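Long-range contacts in putative uncharacterized protein (Mycobacterium avium, PDB 2Z6V), which probably transfers a sulfonate group from the donor PAPS to an acceptor substrate, as other sulfotransferases do, although its natural acceptor is not established: residues Ile110-Pro115 with Leu268-Arg273; Pro188-Phe193 with Lys248-Ser253; Asn196-Gly201 with Met223-Glu228. One frame throughout, in Å; residues are numbered along the deposited sequence.

Interaction 1: residues Ile110-Pro115 with Leu268-Arg273. With PLM (palmitic acid), chain C.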
loop_
_atom_site.group_PDB
_atom_site.type_symbol
_atom_site.label_atom_id
_atom_site.label_comp_id
_atom_site.label_asym_id
_atom_site.label_seq_id
_atom_site.Cartn_x
_atom_site.Cartn_y
_atom_site.Cartn_z
ATOM N N ILE A 110 8.480 -6.548 -7.165
ATOM C CA ILE A 110 7.589 -5.457 -6.774
ATOM C C ILE A 110 6.424 -5.186 -7.724
ATOM O O ILE A 110 6.631 -4.935 -8.913
ATOM C CB ILE A 110 8.381 -4.139 -6.620
ATOM C CG1 ILE A 110 9.575 -4.349 -5.687
ATOM C CG2 ILE A 110 7.476 -3.049 -6.068
ATOM C CD1 ILE A 110 10.396 -3.091 -5.429
ATOM N N VAL A 111 5.203 -5.214 -7.191
ATOM C CA VAL A 111 3.996 -4.965 -7.990
ATOM C C VAL A 111 3.556 -3.502 -7.862
ATOM O O VAL A 111 3.392 -2.989 -6.759
ATOM C CB VAL A 111 2.822 -5.876 -7.542
ATOM C CG1 VAL A 111 1.579 -5.575 -8.377
ATOM C CG2 VAL A 111 3.217 -7.338 -7.670
ATOM N N LEU A 112 3.358 -2.839 -8.997
ATOM C CA LEU A 112 2.968 -1.434 -9.001
ATOM C C LEU A 112 1.935 -1.152 -10.080
ATOM O O LEU A 112 1.592 -2.032 -10.866
ATOM C CB LEU A 112 4.208 -0.566 -9.230
ATOM C CG LEU A 112 5.030 -0.891 -10.489
ATOM C CD1 LEU A 112 4.401 -0.229 -11.713
ATOM C CD2 LEU A 112 6.461 -0.405 -10.310
ATOM N N GLY A 113 1.448 0.081 -10.120
ATOM C CA GLY A 113 0.457 0.453 -11.116
ATOM C C GLY A 113 -0.636 1.305 -10.505
ATOM O O GLY A 113 -0.398 2.024 -9.535
ATOM N N MET A 114 -1.837 1.239 -11.066
ATOM C CA MET A 114 -2.949 2.014 -10.528
ATOM C C MET A 114 -3.584 1.251 -9.374
ATOM O O MET A 114 -3.419 0.032 -9.246
ATOM C CB MET A 114 -4.047 2.217 -11.572
ATOM C CG MET A 114 -3.638 2.831 -12.889
ATOM S SD MET A 114 -5.075 2.952 -13.998
ATOM C CE MET A 114 -5.287 1.213 -14.471
ATOM N N PRO A 115 -4.300 1.968 -8.494
ATOM C CA PRO A 115 -4.942 1.251 -7.388
ATOM C C PRO A 115 -6.209 0.630 -7.985
ATOM O O PRO A 115 -6.659 1.045 -9.057
ATOM C CB PRO A 115 -5.244 2.363 -6.385
ATOM C CG PRO A 115 -5.470 3.557 -7.269
ATOM C CD PRO A 115 -4.368 3.429 -8.294
ATOM N N LEU A 268 10.204 -5.377 -11.672
ATOM C CA LEU A 268 8.925 -4.691 -11.675
ATOM C C LEU A 268 7.750 -5.364 -12.377
ATOM O O LEU A 268 7.755 -5.559 -13.596
ATOM C CB LEU A 268 9.133 -3.296 -12.262
ATOM C CG LEU A 268 10.304 -2.489 -11.675
ATOM C CD1 LEU A 268 10.534 -1.241 -12.522
ATOM C CD2 LEU A 268 10.020 -2.113 -10.226
ATOM N N ILE A 269 6.736 -5.711 -11.592
ATOM C CA ILE A 269 5.529 -6.316 -12.134
ATOM C C ILE A 269 4.508 -5.196 -12.213
ATOM O O ILE A 269 4.059 -4.696 -11.192
ATOM C CB ILE A 269 4.962 -7.414 -11.212
ATOM C CG1 ILE A 269 5.971 -8.552 -11.060
ATOM C CG2 ILE A 269 3.655 -7.942 -11.782
ATOM C CD1 ILE A 269 5.512 -9.627 -10.123
ATOM N N TRP A 270 4.166 -4.784 -13.424
ATOM C CA TRP A 270 3.191 -3.722 -13.631
ATOM C C TRP A 270 1.809 -4.378 -13.743
ATOM O O TRP A 270 1.576 -5.209 -14.626
ATOM C CB TRP A 270 3.531 -2.969 -14.921
ATOM C CG TRP A 270 2.819 -1.662 -15.113
ATOM C CD1 TRP A 270 1.605 -1.302 -14.605
ATOM C CD2 TRP A 270 3.253 -0.564 -15.929
ATOM N NE1 TRP A 270 1.252 -0.049 -15.058
ATOM C CE2 TRP A 270 2.245 0.426 -15.872
ATOM C CE3 TRP A 270 4.396 -0.322 -16.707
ATOM C CZ2 TRP A 270 2.344 1.643 -16.563
ATOM C CZ3 TRP A 270 4.496 0.891 -17.398
ATOM C CH2 TRP A 270 3.473 1.857 -17.318
ATOM N N ALA A 271 0.902 -4.021 -12.834
ATOM C CA ALA A 271 -0.457 -4.581 -12.828
ATOM C C ALA A 271 -1.402 -3.698 -13.637
ATOM O O ALA A 271 -1.471 -2.494 -13.416
ATOM C CB ALA A 271 -0.962 -4.712 -11.397
ATOM N N HIS A 272 -2.134 -4.308 -14.564
ATOM C CA HIS A 272 -3.053 -3.566 -15.424
ATOM C C HIS A 272 -4.521 -3.939 -15.276
ATOM O O HIS A 272 -4.869 -5.048 -14.864
ATOM C CB HIS A 272 -2.663 -3.754 -16.893
ATOM C CG HIS A 272 -1.266 -3.324 -17.209
ATOM N ND1 HIS A 272 -0.882 -2.001 -17.228
ATOM C CD2 HIS A 272 -0.154 -4.045 -17.489
ATOM C CE1 HIS A 272 0.407 -1.924 -17.506
ATOM N NE2 HIS A 272 0.873 -3.151 -17.666
ATOM N N ARG A 273 -5.376 -2.993 -15.641
ATOM C CA ARG A 273 -6.817 -3.181 -15.601
ATOM C C ARG A 273 -7.478 -1.971 -16.241
ATOM O O ARG A 273 -6.859 -0.908 -16.359
ATOM C CB ARG A 273 -7.315 -3.332 -14.159
ATOM C CG ARG A 273 -8.819 -3.558 -14.074
ATOM C CD ARG A 273 -9.290 -3.933 -12.676
ATOM N NE ARG A 273 -10.716 -4.241 -12.663
ATOM C CZ ARG A 273 -11.402 -4.613 -11.584
ATOM N NH1 ARG A 273 -10.797 -4.727 -10.407
ATOM N NH2 ARG A 273 -12.699 -4.879 -11.684
HETATM C C1 PLM C . -5.641 8.703 -1.048
HETATM O O1 PLM C . -5.794 9.833 -1.560
HETATM O O2 PLM C . -5.272 8.472 0.124
HETATM C C2 PLM C . -5.931 7.483 -1.927
HETATM C C3 PLM C . -5.227 7.596 -3.280
HETATM C C4 PLM C . -5.388 6.333 -4.130
HETATM C C5 PLM C . -4.785 5.106 -3.441
HETATM C C6 PLM C . -5.730 4.520 -2.391
HETATM C C7 PLM C . -4.987 3.512 -1.512
HETATM C C8 PLM C . -4.041 4.231 -0.549
HETATM C C9 PLM C . -2.729 3.456 -0.423
HETATM C CA PLM C . -2.978 1.983 -0.088
HETATM C CB PLM C . -1.765 1.119 -0.443
HETATM C CC PLM C . -1.402 1.312 -1.916
HETATM C CD PLM C . -0.604 2.603 -2.116
HETATM C CE PLM C . -0.665 3.106 -3.561
HETATM C CF PLM C . -2.097 3.509 -3.917
HETATM C CG PLM C . -2.180 4.153 -5.302
HETATM O O HOH W 1 -1.703 0.050 -13.768
#
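Leu112 covers one face of the Trp270 indole. Its CD1 makes a CH-pi contact there, 4.2 Å from the centroid of the Trp270 five-membered ring. The opposite face carries His272 CE1 near the rim. A water lies in the ring plane at the edge, 3.2 Å from Trp270 NE1. It also accepts from Met114 N and donates to Ala271 O. The backbone at Met114 is thus tied to the tryptophan and to the neighbouring strand. The Leu112 torsions (chi1 55°, chi2 82°) put CD1 over the indole and CD2 on Leu268 CD2, at 3.9 Å. On the other side of the sheet Val111 packs CG2 on Ile269 CB and CG1 on Ala271 CB. The strands are parallel neighbours. Ile269 N donates a hydrogen bond to Ile110 O at 2.8 Å. Leu112 N does so to Ile269 O, and Ala271 N to Leu112 O at 2.9 Å. Both strands lead into loops that in related sulfotransferases bind the phosphates of PAPS. The Arg273 side chain lies about 5 Å from a bound sulfate, which is consistent with this. Regular backbone bonds and apolar side chains thus join two central strands, and where they part the water takes over the polar bonding.

Interaction 2: residues Pro188-Phe193 with Lys248-Ser253. With PLM (palmitic acid), chain C.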
loop_
_atom_site.group_PDB
_atom_site.type_symbol
_atom_site.label_atom_id
_atom_site.label_comp_id
_atom_site.label_asym_id
_atom_site.label_seq_id
_atom_site.Cartn_x
_atom_site.Cartn_y
_atom_site.Cartn_z
ATOM N N PRO A 188 -0.167 -10.871 3.151
ATOM C CA PRO A 188 0.566 -9.771 2.525
ATOM C C PRO A 188 -0.173 -8.436 2.620
ATOM O O PRO A 188 -1.398 -8.395 2.569
ATOM C CB PRO A 188 0.709 -10.242 1.082
ATOM C CG PRO A 188 0.785 -11.739 1.223
ATOM C CD PRO A 188 -0.317 -12.003 2.220
ATOM N N THR A 189 0.580 -7.350 2.764
ATOM C CA THR A 189 0.003 -6.011 2.830
ATOM C C THR A 189 0.865 -5.107 1.947
ATOM O O THR A 189 1.885 -5.553 1.420
ATOM C CB THR A 189 -0.010 -5.463 4.282
ATOM O OG1 THR A 189 -0.880 -4.322 4.355
ATOM C CG2 THR A 189 1.398 -5.047 4.718
ATOM N N GLU A 190 0.455 -3.854 1.772
ATOM C CA GLU A 190 1.215 -2.910 0.950
ATOM C C GLU A 190 2.359 -2.230 1.690
ATOM O O GLU A 190 2.332 -2.100 2.913
ATOM C CB GLU A 190 0.307 -1.823 0.379
ATOM C CG GLU A 190 -0.483 -2.269 -0.801
ATOM C CD GLU A 190 -1.896 -2.639 -0.446
ATOM O OE1 GLU A 190 -2.109 -3.290 0.611
ATOM O OE2 GLU A 190 -2.793 -2.281 -1.245
ATOM N N ASP A 191 3.357 -1.788 0.931
ATOM C CA ASP A 191 4.498 -1.112 1.515
ATOM C C ASP A 191 4.023 0.230 2.045
ATOM O O ASP A 191 4.759 0.936 2.739
ATOM C CB ASP A 191 5.601 -0.904 0.477
ATOM C CG ASP A 191 6.130 -2.212 -0.084
ATOM O OD1 ASP A 191 6.178 -3.206 0.676
ATOM O OD2 ASP A 191 6.507 -2.248 -1.277
ATOM N N MET A 192 2.780 0.566 1.718
ATOM C CA MET A 192 2.175 1.813 2.157
ATOM C C MET A 192 2.248 1.923 3.672
ATOM O O MET A 192 2.474 3.005 4.213
ATOM C CB MET A 192 0.714 1.872 1.707
ATOM C CG MET A 192 -0.018 3.151 2.076
ATOM S SD MET A 192 0.797 4.634 1.453
ATOM C CE MET A 192 0.286 4.661 -0.212
ATOM N N PHE A 193 2.092 0.794 4.353
ATOM C CA PHE A 193 2.128 0.793 5.808
ATOM C C PHE A 193 3.510 0.811 6.429
ATOM O O PHE A 193 3.651 0.666 7.640
ATOM C CB PHE A 193 1.280 -0.360 6.328
ATOM C CG PHE A 193 -0.110 -0.327 5.787
ATOM C CD1 PHE A 193 -0.949 0.739 6.091
ATOM C CD2 PHE A 193 -0.534 -1.277 4.860
ATOM C CE1 PHE A 193 -2.187 0.871 5.470
ATOM C CE2 PHE A 193 -1.766 -1.159 4.233
ATOM C CZ PHE A 193 -2.597 -0.079 4.535
ATOM N N LYS A 248 4.402 -5.067 -2.795
ATOM C CA LYS A 248 3.323 -4.438 -3.538
ATOM C C LYS A 248 2.902 -3.094 -2.954
ATOM O O LYS A 248 2.944 -2.884 -1.744
ATOM C CB LYS A 248 2.095 -5.355 -3.590
ATOM C CG LYS A 248 0.908 -4.732 -4.313
ATOM C CD LYS A 248 -0.208 -5.726 -4.609
ATOM C CE LYS A 248 -1.050 -6.036 -3.379
ATOM N NZ LYS A 248 -2.222 -6.909 -3.709
ATOM N N MET A 249 2.501 -2.196 -3.849
ATOM C CA MET A 249 2.000 -0.865 -3.523
ATOM C C MET A 249 1.782 -0.135 -4.833
ATOM O O MET A 249 2.731 0.150 -5.558
ATOM C CB MET A 249 2.970 -0.060 -2.659
ATOM C CG MET A 249 2.413 1.321 -2.338
ATOM S SD MET A 249 3.387 2.330 -1.213
ATOM C CE MET A 249 4.323 3.350 -2.354
ATOM N N PRO A 250 0.517 0.166 -5.162
ATOM C CA PRO A 250 0.198 0.871 -6.408
ATOM C C PRO A 250 1.025 2.127 -6.668
ATOM O O PRO A 250 1.640 2.248 -7.728
ATOM C CB PRO A 250 -1.297 1.166 -6.263
ATOM C CG PRO A 250 -1.796 -0.038 -5.518
ATOM C CD PRO A 250 -0.712 -0.270 -4.469
ATOM N N SER A 251 1.064 3.050 -5.708
ATOM C CA SER A 251 1.812 4.295 -5.895
ATOM C C SER A 251 3.324 4.140 -6.067
ATOM O O SER A 251 4.039 5.137 -6.155
ATOM C CB SER A 251 1.510 5.307 -4.774
ATOM O OG SER A 251 1.742 4.755 -3.491
ATOM N N HIS A 252 3.815 2.905 -6.108
ATOM C CA HIS A 252 5.239 2.691 -6.353
ATOM C C HIS A 252 5.434 3.223 -7.778
ATOM O O HIS A 252 6.507 3.689 -8.150
ATOM C CB HIS A 252 5.603 1.202 -6.329
ATOM C CG HIS A 252 6.034 0.693 -4.990
ATOM N ND1 HIS A 252 6.929 1.367 -4.188
ATOM C CD2 HIS A 252 5.754 -0.467 -4.347
ATOM C CE1 HIS A 252 7.183 0.644 -3.111
ATOM N NE2 HIS A 252 6.484 -0.475 -3.184
ATOM N N SER A 253 4.368 3.144 -8.568
ATOM C CA SER A 253 4.381 3.620 -9.946
ATOM C C SER A 253 4.641 5.125 -9.971
ATOM O O SER A 253 5.419 5.623 -10.776
ATOM C CB SER A 253 3.033 3.321 -10.609
ATOM O OG SER A 253 1.964 3.811 -9.816
HETATM C C1 PLM C . -5.641 8.703 -1.048
HETATM O O1 PLM C . -5.794 9.833 -1.560
HETATM O O2 PLM C . -5.272 8.472 0.124
HETATM C C2 PLM C . -5.931 7.483 -1.927
HETATM C C3 PLM C . -5.227 7.596 -3.280
HETATM C C4 PLM C . -5.388 6.333 -4.130
HETATM C C5 PLM C . -4.785 5.106 -3.441
HETATM C C6 PLM C . -5.730 4.520 -2.391
HETATM C C7 PLM C . -4.987 3.512 -1.512
HETATM C C8 PLM C . -4.041 4.231 -0.549
HETATM C C9 PLM C . -2.729 3.456 -0.423
HETATM C CA PLM C . -2.978 1.983 -0.088
HETATM C CB PLM C . -1.765 1.119 -0.443
HETATM C CC PLM C . -1.402 1.312 -1.916
HETATM C CD PLM C . -0.604 2.603 -2.116
HETATM C CE PLM C . -0.665 3.106 -3.561
HETATM C CF PLM C . -2.097 3.509 -3.917
HETATM C CG PLM C . -2.180 4.153 -5.302
HETATM O O HOH W 2 4.360 -5.367 -0.000
#
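Asp191 and His252 make the central polar contact. His252 NE2 donates to Asp191 OD2 at 2.6 Å, with an N-H...O angle of 173°. The oxygen lies at the edge of the imidazole, in the ring plane, and uses its anti lone pair. The two side chains cross at about a right angle, with carboxylate and ring planes 63° apart. The backbone of Asp191 is held too, since Asp191 N donates a hydrogen bond to Lys248 O at 2.9 Å. Beside this bond Met249 packs on Met192, its SD 4.0 Å from Met192 CB. Glu190 CG and Met249 CG, with the Pro250 ring, line the palmitic acid chain; Glu190 CG is 3.6 Å from atom CB of the palmitic acid.

In the next shell a water accepts from Lys248 N at 2.8 Å and lies within hydrogen-bonding distance of Thr189 O and Asp191 OD1. His252 ND1 pairs with Tyr227 OH, so both ring nitrogens are fixed. Lys248 NZ turns to Thr119, and its side chain is about 4 Å from a bound sulfate, consistent with a place beside the PAPS pocket. The contact joins the loop between strand 244-248 and helix 256-262 to residues 188-193, which run into helix 192-195. Strand 109-113 and helix 224-238 flank the His252 ring.

Interaction 3: residues Asn196-Gly201 with Met223-Glu228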
loop_
_atom_site.group_PDB
_atom_site.type_symbol
_atom_site.label_atom_id
_atom_site.label_comp_id
_atom_site.label_asym_id
_atom_site.label_seq_id
_atom_site.Cartn_x
_atom_site.Cartn_y
_atom_site.Cartn_z
ATOM N N ASN A 196 3.928 5.155 5.320
ATOM C CA ASN A 196 3.195 6.130 6.112
ATOM C C ASN A 196 3.930 6.443 7.413
ATOM O O ASN A 196 3.646 7.453 8.066
ATOM C CB ASN A 196 1.767 5.641 6.385
ATOM C CG ASN A 196 1.719 4.483 7.356
ATOM O OD1 ASN A 196 2.744 3.863 7.655
ATOM N ND2 ASN A 196 0.524 4.173 7.849
ATOM N N GLN A 197 4.895 5.598 7.775
ATOM C CA GLN A 197 5.686 5.815 8.988
ATOM C C GLN A 197 6.711 6.932 8.767
ATOM O O GLN A 197 7.424 7.337 9.694
ATOM C CB GLN A 197 6.407 4.533 9.402
ATOM C CG GLN A 197 5.496 3.446 9.955
ATOM C CD GLN A 197 6.216 2.126 10.146
ATOM O OE1 GLN A 197 7.313 2.075 10.708
ATOM N NE2 GLN A 197 5.599 1.045 9.680
ATOM N N ASP A 198 6.801 7.412 7.532
ATOM C CA ASP A 198 7.702 8.507 7.223
ATOM C C ASP A 198 6.826 9.653 6.739
ATOM O O ASP A 198 7.305 10.670 6.238
ATOM C CB ASP A 198 8.709 8.105 6.145
ATOM C CG ASP A 198 9.756 9.189 5.893
ATOM O OD1 ASP A 198 10.370 9.671 6.879
ATOM O OD2 ASP A 198 9.961 9.557 4.712
ATOM N N PHE A 199 5.521 9.466 6.901
ATOM C CA PHE A 199 4.521 10.449 6.508
ATOM C C PHE A 199 4.663 10.988 5.088
ATOM O O PHE A 199 4.512 12.182 4.827
ATOM C CB PHE A 199 4.483 11.567 7.548
ATOM C CG PHE A 199 4.142 11.065 8.921
ATOM C CD1 PHE A 199 5.145 10.721 9.822
ATOM C CD2 PHE A 199 2.813 10.830 9.277
ATOM C CE1 PHE A 199 4.832 10.146 11.049
ATOM C CE2 PHE A 199 2.487 10.252 10.505
ATOM C CZ PHE A 199 3.496 9.908 11.392
ATOM N N LYS A 200 4.943 10.060 4.180
ATOM C CA LYS A 200 5.079 10.317 2.750
ATOM C C LYS A 200 4.476 9.084 2.073
ATOM O O LYS A 200 5.175 8.286 1.429
ATOM C CB LYS A 200 6.546 10.472 2.357
ATOM C CG LYS A 200 7.213 11.704 2.934
ATOM C CD LYS A 200 8.629 11.821 2.408
ATOM C CE LYS A 200 9.377 12.965 3.036
ATOM N NZ LYS A 200 10.809 12.868 2.668
ATOM N N GLY A 201 3.171 8.933 2.277
ATOM C CA GLY A 201 2.420 7.824 1.724
ATOM C C GLY A 201 1.046 8.330 1.330
ATOM O O GLY A 201 0.399 9.082 2.067
ATOM N N MET A 223 11.156 11.610 -2.107
ATOM C CA MET A 223 10.828 10.261 -1.669
ATOM C C MET A 223 11.991 9.352 -1.262
ATOM O O MET A 223 11.775 8.210 -0.842
ATOM C CB MET A 223 9.984 9.583 -2.749
ATOM C CG MET A 223 8.665 10.305 -3.044
ATOM S SD MET A 223 7.570 10.433 -1.601
ATOM C CE MET A 223 7.267 8.693 -1.272
ATOM N N SER A 224 13.216 9.857 -1.345
ATOM C CA SER A 224 14.376 9.044 -1.003
ATOM C C SER A 224 14.405 8.572 0.449
ATOM O O SER A 224 14.695 7.406 0.718
ATOM C CB SER A 224 15.678 9.792 -1.346
ATOM O OG SER A 224 15.876 10.925 -0.517
ATOM N N SER A 225 14.115 9.464 1.390
ATOM C CA SER A 225 14.124 9.074 2.797
ATOM C C SER A 225 13.196 7.881 3.025
ATOM O O SER A 225 13.509 6.965 3.788
ATOM C CB SER A 225 13.674 10.243 3.681
ATOM O OG SER A 225 12.362 10.678 3.347
ATOM N N THR A 226 12.057 7.898 2.340
ATOM C CA THR A 226 11.056 6.852 2.470
ATOM C C THR A 226 11.511 5.496 1.942
ATOM O O THR A 226 11.424 4.485 2.644
ATOM C CB THR A 226 9.769 7.249 1.743
ATOM O OG1 THR A 226 9.392 8.577 2.140
ATOM C CG2 THR A 226 8.659 6.261 2.073
ATOM N N TYR A 227 11.987 5.465 0.702
ATOM C CA TYR A 227 12.438 4.202 0.149
ATOM C C TYR A 227 13.658 3.691 0.887
ATOM O O TYR A 227 13.821 2.481 1.052
ATOM C CB TYR A 227 12.701 4.320 -1.357
ATOM C CG TYR A 227 11.426 4.213 -2.157
ATOM C CD1 TYR A 227 10.627 5.330 -2.381
ATOM C CD2 TYR A 227 10.960 2.971 -2.593
ATOM C CE1 TYR A 227 9.384 5.212 -3.013
ATOM C CE2 TYR A 227 9.725 2.839 -3.223
ATOM C CZ TYR A 227 8.940 3.962 -3.426
ATOM O OH TYR A 227 7.703 3.837 -4.020
ATOM N N GLU A 228 14.501 4.604 1.360
ATOM C CA GLU A 228 15.687 4.194 2.101
ATOM C C GLU A 228 15.238 3.584 3.412
ATOM O O GLU A 228 15.867 2.656 3.924
ATOM C CB GLU A 228 16.601 5.387 2.356
ATOM C CG GLU A 228 17.553 5.679 1.210
ATOM C CD GLU A 228 18.026 7.113 1.214
ATOM O OE1 GLU A 228 18.314 7.626 2.321
ATOM O OE2 GLU A 228 18.112 7.720 0.116
#
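Asp198 and Thr226 bring the two backbones closest, 6.0 Å between their CA atoms, where the 3-10 turn 196-198 meets the first turn of helix 224-238. Asp198 OD2 accepts two hydroxyls. Thr226 OG1 donates at 2.8 Å to the anti lone pair of that oxygen. Ser225 OG donates to it at 3.0 Å from the syn side, 20° out of the carboxylate plane. The carboxylate reaches both because Asp198 CG is anti to the backbone N (chi1 -175°). Its other oxygen, OD1, forms a salt bridge with Arg87 and accepts from Ser50. Both oxygens of this buried acid are therefore satisfied, and the start of the helix probably helps to stabilise its negative charge.

The contact ties the loop after helix 192-195 to the N-terminal end of helix 224-238, with helices 50-64 and 70-96 packing on the loop. It lies among helices, away from the five-stranded parallel sheet of the sulfotransferase fold.

The extended Lys200 side chain passes across Thr226 at a slant, with CD 3.3 Å from Thr226 OG1. Its NZ donates to Ser225 OG at 2.8 Å and also bonds to Asp222 O, just ahead of the helix. Ser225 OG thus accepts from the lysine and donates to the acid. A long salt bridge, 4.0 Å from Lys200 NZ to Asp198 OD2, closes this group. Near the base of the lysine, the bent side chain of Met223 brings SD to 4.1 Å from Lys200 CB.

Interaction 2 lies between the other two, and along the chain the three are nested with interaction 3 innermost. Interactions 1 and 2 have centres 10 Å apart. Met249 N probably bonds to Val111 O at 3.1 Å, and Ser253 OG probably also to Gly113 O at 3.0 Å. The centres of interactions 2 and 3 are 12 Å apart. A probable hydrogen bond, His252 ND1 to Tyr227 OH at 2.6 Å, ties the Asp191-His252 pair to helix 224-238. Met192 SD packs 3.6 Å from Gly201 CA. Interactions 1 and 3 do not touch; their nearest atoms are about 6 Å apart. Palmitic acid touches interactions 1 and 2, whereas the Met223 side chain is about 10 Å from it. The lipid may mark an acceptor-side pocket.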